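Local structure of halorhodopsin (Halobacterium salinarum, 2JAF) at residues S31-N36 and L78-G83; G64-I69 and F247-W252; L121-L126 and T181-S186; I138-G143 and V173-A178. The protein pumps chloride ions into the cell, driven by light absorbed by a retinal held within its bundle of membrane helices. The protein carries 2 engineered substitutions. All blocks are in the same frame, centred on the assembly; numbering follows the deposited sequence.

Contact 1: residues S31-N36 and L78-G83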
# COMPACT_ATOMS: atom_id res chain seq x y z
N SER A 31 -16.33 -15.04 -21.53
CA SER A 31 -16.49 -16.23 -20.69
C SER A 31 -15.35 -16.42 -19.69
O SER A 31 -15.59 -16.87 -18.57
CB SER A 31 -16.65 -17.48 -21.57
OG SER A 31 -15.59 -17.63 -22.49
N SER A 32 -14.13 -16.08 -20.08
CA SER A 32 -12.98 -16.24 -19.20
C SER A 32 -13.11 -15.37 -17.95
O SER A 32 -12.46 -15.63 -16.93
CB SER A 32 -11.69 -15.87 -19.94
OG SER A 32 -11.60 -14.47 -20.16
N LEU A 33 -13.94 -14.34 -18.02
CA LEU A 33 -14.14 -13.45 -16.89
C LEU A 33 -15.36 -13.85 -16.05
O LEU A 33 -15.27 -13.96 -14.83
CB LEU A 33 -14.30 -12.01 -17.38
CG LEU A 33 -13.19 -11.51 -18.31
CD1 LEU A 33 -13.51 -10.09 -18.77
CD2 LEU A 33 -11.85 -11.57 -17.60
N TRP A 34 -16.49 -14.08 -16.71
CA TRP A 34 -17.70 -14.47 -15.98
C TRP A 34 -17.53 -15.79 -15.25
O TRP A 34 -18.07 -15.97 -14.16
CB TRP A 34 -18.90 -14.58 -16.93
CG TRP A 34 -19.49 -13.25 -17.29
CD1 TRP A 34 -19.53 -12.68 -18.53
CD2 TRP A 34 -20.13 -12.33 -16.40
NE1 TRP A 34 -20.15 -11.45 -18.46
CE2 TRP A 34 -20.52 -11.21 -17.17
CE3 TRP A 34 -20.40 -12.33 -15.02
CZ2 TRP A 34 -21.17 -10.10 -16.61
CZ3 TRP A 34 -21.05 -11.23 -14.47
CH2 TRP A 34 -21.43 -10.13 -15.26
N VAL A 35 -16.78 -16.70 -15.85
CA VAL A 35 -16.56 -18.00 -15.23
C VAL A 35 -15.95 -17.84 -13.84
O VAL A 35 -16.35 -18.55 -12.91
CB VAL A 35 -15.63 -18.90 -16.10
CG1 VAL A 35 -14.26 -18.25 -16.25
CG2 VAL A 35 -15.49 -20.27 -15.46
N ASN A 36 -15.01 -16.92 -13.67
CA ASN A 36 -14.41 -16.77 -12.35
C ASN A 36 -15.20 -15.91 -11.37
O ASN A 36 -14.97 -15.98 -10.17
CB ASN A 36 -12.96 -16.30 -12.45
CG ASN A 36 -12.01 -17.46 -12.72
OD1 ASN A 36 -12.41 -18.62 -12.59
ND2 ASN A 36 -10.77 -17.16 -13.07
N LEU A 78 -14.59 -8.05 -11.66
CA LEU A 78 -15.62 -7.03 -11.87
C LEU A 78 -14.95 -5.82 -12.53
O LEU A 78 -15.54 -5.17 -13.40
CB LEU A 78 -16.23 -6.59 -10.54
CG LEU A 78 -16.99 -7.65 -9.74
CD1 LEU A 78 -17.45 -7.06 -8.41
CD2 LEU A 78 -18.18 -8.15 -10.56
N GLY A 79 -13.73 -5.51 -12.10
CA GLY A 79 -13.02 -4.39 -12.68
C GLY A 79 -12.81 -4.64 -14.16
O GLY A 79 -13.01 -3.74 -14.99
N LEU A 80 -12.44 -5.87 -14.50
CA LEU A 80 -12.22 -6.24 -15.90
C LEU A 80 -13.53 -6.25 -16.69
O LEU A 80 -13.62 -5.65 -17.76
CB LEU A 80 -11.56 -7.62 -15.98
CG LEU A 80 -10.19 -7.75 -15.30
CD1 LEU A 80 -9.68 -9.18 -15.44
CD2 LEU A 80 -9.21 -6.76 -15.92
N LEU A 81 -14.53 -6.96 -16.18
CA LEU A 81 -15.81 -7.05 -16.86
C LEU A 81 -16.41 -5.68 -17.16
O LEU A 81 -16.90 -5.43 -18.27
CB LEU A 81 -16.80 -7.86 -16.01
CG LEU A 81 -16.73 -9.39 -16.17
CD1 LEU A 81 -17.65 -10.06 -15.16
CD2 LEU A 81 -17.13 -9.76 -17.59
N SER A 82 -16.35 -4.79 -16.17
CA SER A 82 -16.90 -3.45 -16.31
C SER A 82 -16.09 -2.55 -17.25
O SER A 82 -16.57 -1.51 -17.69
CB SER A 82 -16.98 -2.77 -14.95
OG SER A 82 -15.69 -2.37 -14.52
N GLY A 83 -14.85 -2.95 -17.53
CA GLY A 83 -14.00 -2.14 -18.39
C GLY A 83 -13.23 -1.10 -17.61
O GLY A 83 -12.37 -0.41 -18.17
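Leu81 drives its branched end into the notch between Leu33 and the indole of Trp34, and its two methyl groups divide the packing. CD1 of Leu81 stands almost squarely over the six-membered ring of Trp34, 3.4 Å from the centroid and 6° off the ring normal, a CH-pi contact on the face. CD2 of Leu81 meets the pyrrole end of the same indole, 3.6 Å from Trp34 NE1, while also touching Leu33 CB at 3.6 Å. The indole comes to lie broadside to Leu81 because Trp34 CG sits beside the backbone N (chi1 -79°). Leu33 and Leu81 run past each other in opposite senses; their CA atoms, 6.6 Å apart, are the nearest pair. The two segments belong to the first two helices of the seven-helix microbial rhodopsin bundle, antiparallel neighbours whose axes come within 9.7 Å and make an angle of 144°. Toward the protein interior the packing continues more loosely: Leu33 CD2 reaches Leu80 CD1 at 3.9 Å, the two side chains crossing at about a right angle, with Arg108 of helix 106-127 against both. Trp34 is by contrast exposed, and its touch on Leu81 is the outer margin of the contact, where Phe160 of a neighbouring subunit packs on both residues. No hydrogen bond joins the segments; Leu80 O and Leu81 O instead bond to the guanidinium of Arg24.

Contact 2: residues G64-I69 and F247-W252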
# COMPACT_ATOMS: atom_id res chain seq x y z
N GLY A 64 -10.14 -16.31 7.99
CA GLY A 64 -10.48 -14.99 7.49
C GLY A 64 -9.57 -14.54 6.36
O GLY A 64 -10.04 -14.02 5.35
N ALA A 65 -8.27 -14.74 6.53
CA ALA A 65 -7.31 -14.36 5.51
C ALA A 65 -7.60 -15.14 4.24
O ALA A 65 -7.47 -14.62 3.13
CB ALA A 65 -5.89 -14.66 6.00
N THR A 66 -8.00 -16.39 4.41
CA THR A 66 -8.31 -17.25 3.27
C THR A 66 -9.59 -16.81 2.56
O THR A 66 -9.67 -16.84 1.34
CB THR A 66 -8.44 -18.72 3.70
OG1 THR A 66 -7.21 -19.13 4.33
CG2 THR A 66 -8.70 -19.61 2.50
N LEU A 67 -10.59 -16.40 3.34
CA LEU A 67 -11.86 -15.95 2.79
C LEU A 67 -11.69 -14.77 1.85
O LEU A 67 -12.43 -14.62 0.87
CB LEU A 67 -12.81 -15.53 3.92
CG LEU A 67 -13.64 -16.63 4.58
CD1 LEU A 67 -14.43 -16.05 5.75
CD2 LEU A 67 -14.59 -17.23 3.54
N MET A 68 -10.72 -13.92 2.14
CA MET A 68 -10.49 -12.75 1.31
C MET A 68 -9.80 -12.98 -0.01
O MET A 68 -9.83 -12.12 -0.88
CB MET A 68 -9.73 -11.70 2.10
CG MET A 68 -10.62 -11.01 3.10
SD MET A 68 -9.79 -9.57 3.68
CE MET A 68 -8.87 -10.29 5.03
N ILE A 69 -9.16 -14.14 -0.17
CA ILE A 69 -8.50 -14.42 -1.43
C ILE A 69 -9.53 -14.38 -2.55
O ILE A 69 -9.34 -13.68 -3.54
CB ILE A 69 -7.77 -15.79 -1.38
CG1 ILE A 69 -6.59 -15.70 -0.42
CG2 ILE A 69 -7.31 -16.20 -2.78
CD1 ILE A 69 -5.93 -17.02 -0.07
N PHE A 247 -8.84 -23.84 -0.83
CA PHE A 247 -9.62 -24.99 -0.37
C PHE A 247 -8.74 -25.98 0.37
O PHE A 247 -9.08 -26.45 1.46
CB PHE A 247 -10.28 -25.70 -1.55
CG PHE A 247 -11.02 -26.95 -1.15
CD1 PHE A 247 -12.22 -26.86 -0.45
CD2 PHE A 247 -10.49 -28.20 -1.43
CE1 PHE A 247 -12.89 -28.02 -0.03
CE2 PHE A 247 -11.15 -29.36 -1.01
CZ PHE A 247 -12.35 -29.27 -0.31
N ILE A 248 -7.60 -26.32 -0.23
CA ILE A 248 -6.67 -27.27 0.36
C ILE A 248 -6.14 -26.76 1.70
O ILE A 248 -6.06 -27.51 2.67
CB ILE A 248 -5.48 -27.53 -0.59
CG1 ILE A 248 -5.99 -28.25 -1.84
CG2 ILE A 248 -4.40 -28.35 0.13
CD1 ILE A 248 -4.95 -28.41 -2.94
N LEU A 249 -5.77 -25.48 1.74
CA LEU A 249 -5.26 -24.88 2.96
C LEU A 249 -6.31 -24.86 4.07
O LEU A 249 -6.04 -25.31 5.19
CB LEU A 249 -4.76 -23.46 2.67
CG LEU A 249 -4.39 -22.49 3.80
CD1 LEU A 249 -3.71 -23.20 4.95
CD2 LEU A 249 -3.49 -21.40 3.21
N LEU A 250 -7.50 -24.37 3.76
CA LEU A 250 -8.57 -24.27 4.74
C LEU A 250 -9.02 -25.64 5.26
O LEU A 250 -9.24 -25.81 6.47
CB LEU A 250 -9.76 -23.53 4.12
CG LEU A 250 -10.92 -23.18 5.07
CD1 LEU A 250 -10.38 -22.47 6.30
CD2 LEU A 250 -11.91 -22.29 4.34
N ARG A 251 -9.16 -26.61 4.36
CA ARG A 251 -9.59 -27.95 4.75
C ARG A 251 -8.62 -28.56 5.75
O ARG A 251 -9.04 -29.23 6.69
CB ARG A 251 -9.70 -28.85 3.52
CG ARG A 251 -10.19 -30.27 3.83
CD ARG A 251 -10.30 -31.15 2.59
NE ARG A 251 -9.01 -31.32 1.92
CZ ARG A 251 -8.82 -32.01 0.79
NH1 ARG A 251 -9.85 -32.61 0.20
NH2 ARG A 251 -7.61 -32.08 0.25
N TRP A 252 -7.32 -28.34 5.53
CA TRP A 252 -6.31 -28.89 6.43
C TRP A 252 -6.43 -28.23 7.80
O TRP A 252 -6.40 -28.90 8.83
CB TRP A 252 -4.90 -28.66 5.88
CG TRP A 252 -3.85 -29.40 6.66
CD1 TRP A 252 -3.41 -30.68 6.44
CD2 TRP A 252 -3.16 -28.94 7.82
NE1 TRP A 252 -2.50 -31.04 7.40
CE2 TRP A 252 -2.32 -29.99 8.26
CE3 TRP A 252 -3.17 -27.73 8.54
CZ2 TRP A 252 -1.50 -29.87 9.39
CZ3 TRP A 252 -2.35 -27.62 9.67
CH2 TRP A 252 -1.53 -28.69 10.08
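Thr66 points its two branches at Leu249 and Leu250 through a first torsion of -58°, which leaves OG1 beside the backbone N and turns CG2 anti to it. Leu249 answers with its CG extended away from its own backbone N, at chi1 169°. The result is a light contact with a division of labour: Thr66 OG1 comes within 4.4 Å of Leu249 CG, and Thr66 CG2 lies 4.4 Å from Leu250 CB. Both separations are longer than close van der Waals packing, and no hydrogen bond crosses between the segments. Thr66 and Leu250 form the nearest CA pair, at 7.2 Å, and Thr66 supplies every contact made from 64-69. Here the second and the last membrane helices of the seven-helix rhodopsin fold, 58-82 and 227-255, meet across the inside of the bundle, with helix 27-50 filling one flank: its Phe47 packs on Leu250 and Leu67 together. The hydroxyl of Thr66 bonds to Ile62 O, one turn back in its own helix, which satisfies OG1 while it lies against Leu249; CG2 provides the apolar side. Leu249 also packs on Ala122 and Leu126 of helix 106-127. Farther along the same face, Ile69 touches Lys242, which by analogy with bacteriorhodopsin is probably the lysine carrying the retinal.

Contact 3: residues L121-L126 and T181-S186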
# COMPACT_ATOMS: atom_id res chain seq x y z
N LEU A 121 0.07 -14.09 3.26
CA LEU A 121 -0.31 -13.88 4.65
C LEU A 121 -0.87 -15.19 5.21
O LEU A 121 -0.49 -15.63 6.30
CB LEU A 121 -1.36 -12.77 4.77
CG LEU A 121 -1.94 -12.57 6.17
CD1 LEU A 121 -0.82 -12.24 7.16
CD2 LEU A 121 -2.98 -11.47 6.14
N ALA A 122 -1.76 -15.82 4.45
CA ALA A 122 -2.36 -17.08 4.88
C ALA A 122 -1.30 -18.14 5.08
O ALA A 122 -1.29 -18.84 6.10
CB ALA A 122 -3.39 -17.55 3.85
N LEU A 123 -0.40 -18.27 4.11
CA LEU A 123 0.68 -19.24 4.18
C LEU A 123 1.62 -18.91 5.34
O LEU A 123 2.11 -19.80 6.04
CB LEU A 123 1.47 -19.24 2.87
CG LEU A 123 1.97 -20.54 2.25
CD1 LEU A 123 3.26 -20.24 1.52
CD2 LEU A 123 2.20 -21.61 3.30
N GLY A 124 1.89 -17.62 5.53
CA GLY A 124 2.77 -17.18 6.59
C GLY A 124 2.23 -17.48 7.98
O GLY A 124 2.97 -17.91 8.86
N LEU A 125 0.94 -17.25 8.18
CA LEU A 125 0.31 -17.52 9.46
C LEU A 125 0.36 -19.03 9.72
O LEU A 125 0.74 -19.48 10.80
CB LEU A 125 -1.14 -17.04 9.46
CG LEU A 125 -1.35 -15.53 9.36
CD1 LEU A 125 -2.83 -15.21 9.19
CD2 LEU A 125 -0.80 -14.86 10.61
N LEU A 126 0.01 -19.81 8.70
CA LEU A 126 0.03 -21.26 8.82
C LEU A 126 1.41 -21.75 9.25
O LEU A 126 1.54 -22.61 10.12
CB LEU A 126 -0.35 -21.91 7.49
CG LEU A 126 -0.35 -23.44 7.44
CD1 LEU A 126 -1.39 -23.99 8.40
CD2 LEU A 126 -0.65 -23.89 6.02
N THR A 181 13.55 -21.35 2.28
CA THR A 181 14.42 -21.26 3.44
C THR A 181 13.74 -21.09 4.80
O THR A 181 13.20 -22.06 5.33
CB THR A 181 15.49 -20.13 3.26
OG1 THR A 181 14.85 -18.88 3.01
CG2 THR A 181 16.41 -20.47 2.09
N ASP A 182 13.77 -19.89 5.36
CA ASP A 182 13.20 -19.66 6.69
C ASP A 182 11.72 -19.99 6.91
O ASP A 182 11.34 -20.40 8.00
CB ASP A 182 13.50 -18.23 7.16
CG ASP A 182 12.82 -17.19 6.32
OD1 ASP A 182 12.94 -17.25 5.08
OD2 ASP A 182 12.16 -16.30 6.90
N TRP A 183 10.88 -19.81 5.89
CA TRP A 183 9.47 -20.13 6.05
C TRP A 183 9.28 -21.63 6.22
O TRP A 183 8.35 -22.07 6.90
CB TRP A 183 8.66 -19.63 4.84
CG TRP A 183 8.35 -18.17 4.89
CD1 TRP A 183 9.16 -17.17 5.36
CD2 TRP A 183 7.16 -17.52 4.42
NE1 TRP A 183 8.55 -15.95 5.21
CE2 TRP A 183 7.32 -16.14 4.64
CE3 TRP A 183 5.97 -17.98 3.84
CZ2 TRP A 183 6.34 -15.20 4.29
CZ3 TRP A 183 5.00 -17.05 3.49
CH2 TRP A 183 5.19 -15.68 3.72
N ALA A 184 10.16 -22.42 5.62
CA ALA A 184 10.09 -23.87 5.72
C ALA A 184 10.56 -24.34 7.10
O ALA A 184 10.00 -25.27 7.67
CB ALA A 184 10.95 -24.52 4.64
N ALA A 185 11.59 -23.68 7.62
CA ALA A 185 12.13 -24.03 8.93
C ALA A 185 11.11 -23.65 10.00
O ALA A 185 11.01 -24.32 11.03
CB ALA A 185 13.44 -23.30 9.17
N SER A 186 10.36 -22.59 9.75
CA SER A 186 9.36 -22.14 10.70
C SER A 186 8.19 -23.12 10.75
O SER A 186 7.69 -23.46 11.82
CB SER A 186 8.85 -20.75 10.32
OG SER A 186 9.91 -19.81 10.39
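Gly124 and Trp183, with CA atoms 7.3 Å apart, are the nearest CA pair of segments 121-126 and 181-186, the first on helix 106-127 and the second on the short helix that starts at Asp182, just after the break ending helix 158-180. In the seven-helix rhodopsin fold this joins the third membrane helix to the extension of the fifth. Trp183 bridges the gap with its six-membered ring. With no side chain on Gly124, CZ3 of Trp183 rests directly on the backbone, 3.8 Å from both Gly124 N and Gly124 CA; that CA is 4.3 Å from the ring centroid but 29° off the normal, an off-centre CH-pi contact. Leu123 meets the rim of the indole instead, its CD1 4.1 Å from Trp183 CZ3 and near the ring plane. The far end of the indole is tied down as well, because Trp183 NE1 bonds to Ser133 OG, a hydroxyl also bonded to Asp182 OD2. One turn on, Ser186 grips Asp182 O twice, its OG donating at 2.8 Å and its backbone N arriving from the opposite face of the carbonyl plane.

Contact 4: residues I138-G143 and V173-A178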
# COMPACT_ATOMS: atom_id res chain seq x y z
N ILE A 138 6.13 -9.56 1.67
CA ILE A 138 5.00 -8.84 1.11
C ILE A 138 5.49 -7.65 0.29
O ILE A 138 4.93 -7.33 -0.76
CB ILE A 138 4.04 -8.37 2.22
CG1 ILE A 138 3.41 -9.60 2.89
CG2 ILE A 138 2.95 -7.46 1.65
CD1 ILE A 138 2.41 -9.29 3.98
N ALA A 139 6.54 -7.00 0.77
CA ALA A 139 7.10 -5.86 0.07
C ALA A 139 7.66 -6.32 -1.27
O ALA A 139 7.47 -5.67 -2.29
CB ALA A 139 8.20 -5.22 0.90
N ALA A 140 8.35 -7.46 -1.25
CA ALA A 140 8.94 -8.00 -2.48
C ALA A 140 7.83 -8.36 -3.44
O ALA A 140 7.95 -8.17 -4.66
CB ALA A 140 9.79 -9.23 -2.15
N ASP A 141 6.75 -8.89 -2.89
CA ASP A 141 5.61 -9.30 -3.69
C ASP A 141 4.97 -8.09 -4.35
O ASP A 141 4.62 -8.11 -5.52
CB ASP A 141 4.59 -10.02 -2.80
CG ASP A 141 3.46 -10.62 -3.60
OD1 ASP A 141 3.66 -11.69 -4.23
OD2 ASP A 141 2.37 -10.02 -3.61
N ILE A 142 4.81 -7.01 -3.58
CA ILE A 142 4.22 -5.80 -4.12
C ILE A 142 5.10 -5.26 -5.24
O ILE A 142 4.61 -4.81 -6.27
CB ILE A 142 4.02 -4.74 -3.00
CG1 ILE A 142 2.93 -5.22 -2.04
CG2 ILE A 142 3.62 -3.40 -3.61
CD1 ILE A 142 2.75 -4.36 -0.80
N GLY A 143 6.42 -5.33 -5.04
CA GLY A 143 7.34 -4.87 -6.07
C GLY A 143 7.19 -5.67 -7.35
O GLY A 143 7.22 -5.12 -8.45
N VAL A 173 11.90 -13.84 -7.22
CA VAL A 173 12.92 -14.71 -6.64
C VAL A 173 13.07 -14.44 -5.14
O VAL A 173 13.33 -15.36 -4.37
CB VAL A 173 14.28 -14.52 -7.36
CG1 VAL A 173 15.39 -15.22 -6.58
CG2 VAL A 173 14.20 -15.12 -8.76
N VAL A 174 12.90 -13.19 -4.72
CA VAL A 174 12.99 -12.86 -3.30
C VAL A 174 11.86 -13.56 -2.57
O VAL A 174 12.05 -14.12 -1.48
CB VAL A 174 12.87 -11.35 -3.06
CG1 VAL A 174 12.86 -11.07 -1.55
CG2 VAL A 174 14.03 -10.61 -3.72
N VAL A 175 10.67 -13.54 -3.17
CA VAL A 175 9.51 -14.20 -2.59
C VAL A 175 9.75 -15.70 -2.46
O VAL A 175 9.53 -16.29 -1.40
CB VAL A 175 8.24 -13.98 -3.45
CG1 VAL A 175 7.11 -14.88 -2.96
CG2 VAL A 175 7.82 -12.52 -3.40
N LEU A 176 10.21 -16.32 -3.55
CA LEU A 176 10.45 -17.76 -3.53
C LEU A 176 11.54 -18.16 -2.55
O LEU A 176 11.46 -19.24 -1.95
CB LEU A 176 10.81 -18.25 -4.94
CG LEU A 176 9.68 -18.13 -5.96
CD1 LEU A 176 10.18 -18.53 -7.34
CD2 LEU A 176 8.53 -19.02 -5.54
N SER A 177 12.54 -17.31 -2.37
CA SER A 177 13.65 -17.61 -1.46
C SER A 177 13.15 -17.87 -0.05
O SER A 177 13.70 -18.71 0.66
CB SER A 177 14.67 -16.46 -1.45
OG SER A 177 14.18 -15.33 -0.75
N ALA A 178 12.13 -17.14 0.37
CA ALA A 178 11.58 -17.32 1.71
C ALA A 178 10.95 -18.70 1.83
O ALA A 178 11.14 -19.41 2.83
CB ALA A 178 10.55 -16.23 2.01
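Ala140 sets its methyl against Val174 and Val175, and with Asp141 just after it makes up the whole contribution of helix 131-153 to this contact. The helix axes approach to 8.6 Å at an angle of 149°, nearly antiparallel, and the CA atoms of Ala140 and Val175 are only 6.2 Å apart, a closeness that the small alanine permits. Ala140 CB presses on Val174 CG1 at 3.6 Å; that branch faces the alanine with chi1 at 175°. The same Ala140 CB also reaches Val175 CG2, at 4.0 Å. At the next residue the valine meets main chain first: Val175 CG2 lies 3.8 Å from Asp141 N, and Asp141 CB is the nearest side-chain atom at 4.1 Å. With CG anti to the backbone N (chi1 -173°), the carboxylate is carried alongside Val175. Asp141 OD1 still flanks Val175 CG2 at 4.3 Å, whereas OD2 is directed to Thr116 OG1 of helix 106-127, to which it is hydrogen-bonded. On the flank, Met68 of a neighbouring subunit packs on both Ala140 and Val174. Trp207 and Pro117 touch Asp141, whose side chain is about 6 Å from the retinal; a threonine-aspartate link between the third and fourth helices beside the chromophore is also found in bacteriorhodopsin.

In the fold
Contact 1 closes the first loop from the N terminus, joining helix 27-50 to the end of helix 58-82. Before it closes, contact 2 opens on that second helix; the two therefore cross, and contact 2 shuts only at helix 227-255, bringing the last membrane helix back beside the second. Inside its long loop lies contact 3, between helices 106-127 and 182-190, and inside that lies contact 4, between helices 131-153 and 158-180. Contacts 2 and 3 touch directly, Leu249 CD2 packing 3.9 Å from Ala122 CB. Contacts 3 and 4 meet where Trp183 N probably bonds to Ala178 O, while contact 1 lies across the chain's centre from both.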